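Local coordinates for penicillin binding protein 2X (Streptococcus thermophilus, PDB 5U47) that probably acts as a transpeptidase that cross-links glycan strands of septal peptidoglycan during cell division, and is a target of beta-lactam antibiotics, at residues I495-N500 with E568-G573; A532-E537 with P564-A569. The protein carries 1 engineered substitution. All blocks are in the same frame, centred on the assembly; numbering follows the deposited sequence.

Contact 1 (I495-N500 with E568-G573)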
loop_
_atom_site.group_PDB
_atom_site.type_symbol
_atom_site.label_atom_id
_atom_site.label_comp_id
_atom_site.label_asym_id
_atom_site.label_seq_id
_atom_site.Cartn_x
_atom_site.Cartn_y
_atom_site.Cartn_z
ATOM N N ILE A 495 -13.162 14.448 18.127
ATOM C CA ILE A 495 -12.145 13.402 18.179
ATOM C C ILE A 495 -11.475 13.353 19.551
ATOM O O ILE A 495 -10.838 14.306 19.986
ATOM C CB ILE A 495 -11.136 13.536 17.026
ATOM C CG1 ILE A 495 -11.889 13.330 15.701
ATOM C CG2 ILE A 495 -10.039 12.475 17.156
ATOM C CD1 ILE A 495 -11.053 13.492 14.454
ATOM N N GLN A 496 -11.653 12.215 20.219
ATOM C CA GLN A 496 -11.095 11.984 21.530
ATOM C C GLN A 496 -10.414 10.621 21.555
ATOM O O GLN A 496 -10.899 9.675 20.934
ATOM C CB GLN A 496 -12.204 12.038 22.594
ATOM C CG GLN A 496 -12.879 13.398 22.721
ATOM C CD GLN A 496 -13.958 13.435 23.784
ATOM O OE1 GLN A 496 -13.892 12.707 24.774
ATOM N NE2 GLN A 496 -14.941 14.298 23.599
ATOM N N VAL A 497 -9.274 10.546 22.241
ATOM C CA VAL A 497 -8.520 9.301 22.410
ATOM C C VAL A 497 -8.094 9.268 23.882
ATOM O O VAL A 497 -7.115 9.915 24.278
ATOM C CB VAL A 497 -7.311 9.243 21.458
ATOM C CG1 VAL A 497 -6.604 7.903 21.585
ATOM C CG2 VAL A 497 -7.757 9.454 20.015
ATOM N N GLY A 498 -8.867 8.552 24.705
ATOM C CA GLY A 498 -8.628 8.547 26.154
ATOM C C GLY A 498 -8.645 9.998 26.635
ATOM O O GLY A 498 -9.550 10.755 26.283
ATOM N N ASN A 499 -7.630 10.377 27.410
ATOM C CA ASN A 499 -7.496 11.750 27.918
ATOM C C ASN A 499 -6.356 12.518 27.216
ATOM O O ASN A 499 -5.886 13.532 27.721
ATOM C CB ASN A 499 -7.298 11.733 29.449
ATOM C CG ASN A 499 -6.098 10.897 29.888
ATOM O OD1 ASN A 499 -5.219 10.571 29.091
ATOM N ND2 ASN A 499 -6.062 10.551 31.162
ATOM N N ASN A 500 -5.935 12.033 26.048
ATOM C CA ASN A 500 -4.841 12.663 25.300
ATOM C C ASN A 500 -5.290 13.893 24.548
ATOM O O ASN A 500 -6.459 14.004 24.158
ATOM C CB ASN A 500 -4.297 11.719 24.213
ATOM C CG ASN A 500 -3.462 10.597 24.757
ATOM O OD1 ASN A 500 -3.861 9.434 24.726
ATOM N ND2 ASN A 500 -2.297 10.935 25.257
ATOM N N GLU A 568 -7.876 1.904 20.137
ATOM C CA GLU A 568 -7.460 0.508 20.018
ATOM C C GLU A 568 -5.960 0.457 19.760
ATOM O O GLU A 568 -5.267 -0.342 20.366
ATOM C CB GLU A 568 -8.207 -0.211 18.888
ATOM C CG GLU A 568 -7.995 -1.732 18.870
ATOM C CD GLU A 568 -8.595 -2.455 20.078
ATOM O OE1 GLU A 568 -9.416 -1.855 20.823
ATOM O OE2 GLU A 568 -8.247 -3.638 20.283
ATOM N N ALA A 569 -5.465 1.330 18.877
ATOM C CA ALA A 569 -4.038 1.371 18.561
ATOM C C ALA A 569 -3.199 1.659 19.797
ATOM O O ALA A 569 -2.177 0.989 20.044
ATOM C CB ALA A 569 -3.742 2.412 17.493
ATOM N N MET A 570 -3.623 2.672 20.557
ATOM C CA MET A 570 -2.928 3.029 21.797
ATOM C C MET A 570 -2.981 1.892 22.829
ATOM O O MET A 570 -1.994 1.639 23.513
ATOM C CB MET A 570 -3.491 4.319 22.401
ATOM C CG MET A 570 -3.198 5.574 21.596
ATOM S SD MET A 570 -1.447 6.022 21.500
ATOM C CE MET A 570 -1.119 6.546 23.172
ATOM N N SER A 571 -4.111 1.190 22.925
ATOM C CA SER A 571 -4.234 0.114 23.903
ATOM C C SER A 571 -3.343 -1.102 23.580
ATOM O O SER A 571 -3.037 -1.880 24.481
ATOM C CB SER A 571 -5.688 -0.361 24.027
ATOM O OG SER A 571 -6.063 -1.081 22.860
ATOM N N MET A 572 -2.926 -1.258 22.318
ATOM C CA MET A 572 -2.127 -2.427 21.913
ATOM C C MET A 572 -0.669 -2.420 22.374
ATOM O O MET A 572 -0.146 -3.477 22.758
ATOM C CB MET A 572 -2.239 -2.661 20.411
ATOM C CG MET A 572 -3.627 -3.160 20.035
ATOM S SD MET A 572 -3.936 -3.270 18.263
ATOM C CE MET A 572 -2.903 -4.670 17.838
ATOM N N GLY A 573 -0.017 -1.261 22.349
ATOM C CA GLY A 573 1.365 -1.160 22.844
ATOM C C GLY A 573 2.370 -1.977 22.053
ATOM O O GLY A 573 2.484 -1.825 20.839
#

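Contact 2 (A532-E537 with P564-A569)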
loop_
_atom_site.group_PDB
_atom_site.type_symbol
_atom_site.label_atom_id
_atom_site.label_comp_id
_atom_site.label_asym_id
_atom_site.label_seq_id
_atom_site.Cartn_x
_atom_site.Cartn_y
_atom_site.Cartn_z
ATOM N N ALA A 532 -5.610 12.963 11.977
ATOM C CA ALA A 532 -5.495 12.990 13.427
ATOM C C ALA A 532 -4.166 12.355 13.840
ATOM O O ALA A 532 -3.716 11.372 13.225
ATOM C CB ALA A 532 -6.660 12.245 14.055
ATOM N N MET A 533 -3.536 12.950 14.850
ATOM C CA MET A 533 -2.265 12.503 15.383
ATOM C C MET A 533 -2.355 12.490 16.900
ATOM O O MET A 533 -2.801 13.449 17.517
ATOM C CB MET A 533 -1.117 13.420 14.928
ATOM C CG MET A 533 -1.005 13.541 13.415
ATOM S SD MET A 533 0.276 14.683 12.932
ATOM C CE MET A 533 0.027 14.883 11.171
ATOM N N VAL A 534 -1.935 11.388 17.498
ATOM C CA VAL A 534 -2.037 11.233 18.923
ATOM C C VAL A 534 -0.819 10.476 19.442
ATOM O O VAL A 534 -0.289 9.608 18.726
ATOM C CB VAL A 534 -3.351 10.480 19.274
ATOM C CG1 VAL A 534 -3.312 9.043 18.782
ATOM C CG2 VAL A 534 -3.638 10.515 20.764
ATOM N N PRO A 535 -0.268 10.870 20.593
ATOM C CA PRO A 535 -0.641 12.070 21.348
ATOM C C PRO A 535 -0.103 13.269 20.574
ATOM O O PRO A 535 0.763 13.107 19.723
ATOM C CB PRO A 535 0.085 11.917 22.686
ATOM C CG PRO A 535 0.716 10.577 22.678
ATOM C CD PRO A 535 0.748 10.062 21.278
ATOM N N SER A 536 -0.605 14.458 20.856
ATOM C CA SER A 536 -0.253 15.625 20.065
ATOM C C SER A 536 1.214 16.055 20.100
ATOM O O SER A 536 1.818 16.311 19.062
ATOM C CB SER A 536 -1.146 16.806 20.462
ATOM O OG SER A 536 -0.774 17.964 19.741
ATOM N N GLU A 537 1.781 16.111 21.291
ATOM C CA GLU A 537 3.117 16.618 21.460
ATOM C C GLU A 537 4.235 15.679 20.975
ATOM O O GLU A 537 5.247 16.149 20.498
ATOM C CB GLU A 537 3.305 16.987 22.928
ATOM C CG GLU A 537 4.349 18.040 23.164
ATOM C CD GLU A 537 4.163 18.695 24.517
ATOM O OE1 GLU A 537 4.409 18.025 25.543
ATOM O OE2 GLU A 537 3.768 19.882 24.543
ATOM N N PRO A 564 -12.464 5.213 18.167
ATOM C CA PRO A 564 -12.205 3.856 18.653
ATOM C C PRO A 564 -10.968 3.190 18.034
ATOM O O PRO A 564 -10.314 2.391 18.693
ATOM C CB PRO A 564 -13.500 3.111 18.335
ATOM C CG PRO A 564 -14.175 3.901 17.277
ATOM C CD PRO A 564 -13.708 5.303 17.379
ATOM N N VAL A 565 -10.636 3.527 16.793
ATOM C CA VAL A 565 -9.475 2.922 16.125
ATOM C C VAL A 565 -8.187 3.422 16.755
ATOM O O VAL A 565 -7.319 2.617 17.094
ATOM C CB VAL A 565 -9.518 3.155 14.604
ATOM C CG1 VAL A 565 -8.212 2.658 13.930
ATOM C CG2 VAL A 565 -10.733 2.431 14.032
ATOM N N LEU A 566 -8.060 4.733 16.955
ATOM C CA LEU A 566 -6.867 5.261 17.638
ATOM C C LEU A 566 -6.765 4.803 19.089
ATOM O O LEU A 566 -5.654 4.602 19.586
ATOM C CB LEU A 566 -6.782 6.789 17.553
ATOM C CG LEU A 566 -6.431 7.315 16.178
ATOM C CD1 LEU A 566 -6.353 8.819 16.202
ATOM C CD2 LEU A 566 -5.113 6.725 15.679
ATOM N N GLU A 567 -7.900 4.646 19.773
ATOM C CA GLU A 567 -7.882 4.130 21.144
ATOM C C GLU A 567 -7.423 2.666 21.134
ATOM O O GLU A 567 -6.657 2.247 22.005
ATOM C CB GLU A 567 -9.237 4.288 21.850
ATOM C CG GLU A 567 -9.466 5.713 22.330
ATOM C CD GLU A 567 -10.747 5.908 23.107
ATOM O OE1 GLU A 567 -11.657 5.046 23.033
ATOM O OE2 GLU A 567 -10.834 6.935 23.812
ATOM N N GLU A 568 -7.876 1.904 20.137
ATOM C CA GLU A 568 -7.460 0.508 20.018
ATOM C C GLU A 568 -5.960 0.457 19.760
ATOM O O GLU A 568 -5.267 -0.342 20.366
ATOM C CB GLU A 568 -8.207 -0.211 18.888
ATOM C CG GLU A 568 -7.995 -1.732 18.870
ATOM C CD GLU A 568 -8.595 -2.455 20.078
ATOM O OE1 GLU A 568 -9.416 -1.855 20.823
ATOM O OE2 GLU A 568 -8.247 -3.638 20.283
ATOM N N ALA A 569 -5.465 1.330 18.877
ATOM C CA ALA A 569 -4.038 1.371 18.561
ATOM C C ALA A 569 -3.199 1.659 19.797
ATOM O O ALA A 569 -2.177 0.989 20.044
ATOM C CB ALA A 569 -3.742 2.412 17.493
#

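Contact 1 (I495-N500 with E568-G573)
V497 meets M570 through one methyl group. Its CG1 lies 4.1 Å from CG of M570, and the two side chains cross at about a right angle. CG1 stands anti to the backbone N of V497 (chi1 -176°), which turns this methyl to the helix. M570 sits in the last turn of helix 558-572. Its chain bends at chi2 and chi3, near -65° and -70°, and this carries CE toward N500. There the approach is looser, and the methyl end of M570 lies only near the side-chain amide of N500.

The V497 side is the more closely packed, since V497 is buried and also packs on L566, V502 and V534. The M570 and N500 side is partly exposed, though M570 also rests on Y541 of strand 541-548.

The loop 495-500 is shaped by a type II' beta turn from V497 to N500. It is closed by N500 N to V497 O at 3.0 Å. G498, with positive phi, occupies the turn's second position, and its N is hydrogen-bonded to OE2 of E567 on the same helix as M570.

With no hydrogen bond between 495-500 and 568-573, and only 79 Å² buried, the contact is small and rests on the apolar V497-M570 pair. The polar tie to the loop is made about one turn earlier in the helix, by E567.

Contact 2 (A532-E537 with P564-A569)
L566 reaches from helix 558-572 to the end of strand 526-534 and touches two side chains with one methyl. Its CD1 lies 4.0 Å from CG1 of V534 and 4.1 Å from CB of A532.

In L566 chi1 (-72°) sets CG opposite the carbonyl carbon, and an extended chi2 (-179°) carries CD1 out to the strand. V534 has CG1 between its backbone N and carbonyl carbon (chi1 67°), and this is the methyl that meets the leucine. The V534 and L566 side chains run alongside each other, pointing opposite ways.

A532 and V534 point to the helix, while M533 between them points away. M533 packs instead on F423 and I426 of helix 416-427, so this strand has a helix against each face. All three touching residues are buried, and no hydrogen bond crosses between the segments. L566 also packs on Y541 and M543 of the neighbouring strand 541-548.

A helix from the C-terminal end of the transpeptidase domain, laid on a five-stranded antiparallel sheet with further helices behind it, is typical of the penicillin-binding transpeptidase and beta-lactamase fold.

Overall arrangement
Both contacts use helix 558-572 of the transpeptidase domain, and their centres are about 5 Å apart. Contact 2 is core: the helix lies on strand 526-534, an inner strand of the five-stranded sheet, and the touching side chains are wholly apolar. Contact 1 lies nearer the surface, where the helix end meets the loop leading into strand 503-510. It mixes a buried valine with partly exposed M570 and N500. The two also touch each other. E567, which belongs to the helix segment of contact 2, joins the loop of contact 1. CB of N500 packs on CG2 of V534 at 3.7 Å. Loop, strand end and helix thus form one continuous packing region.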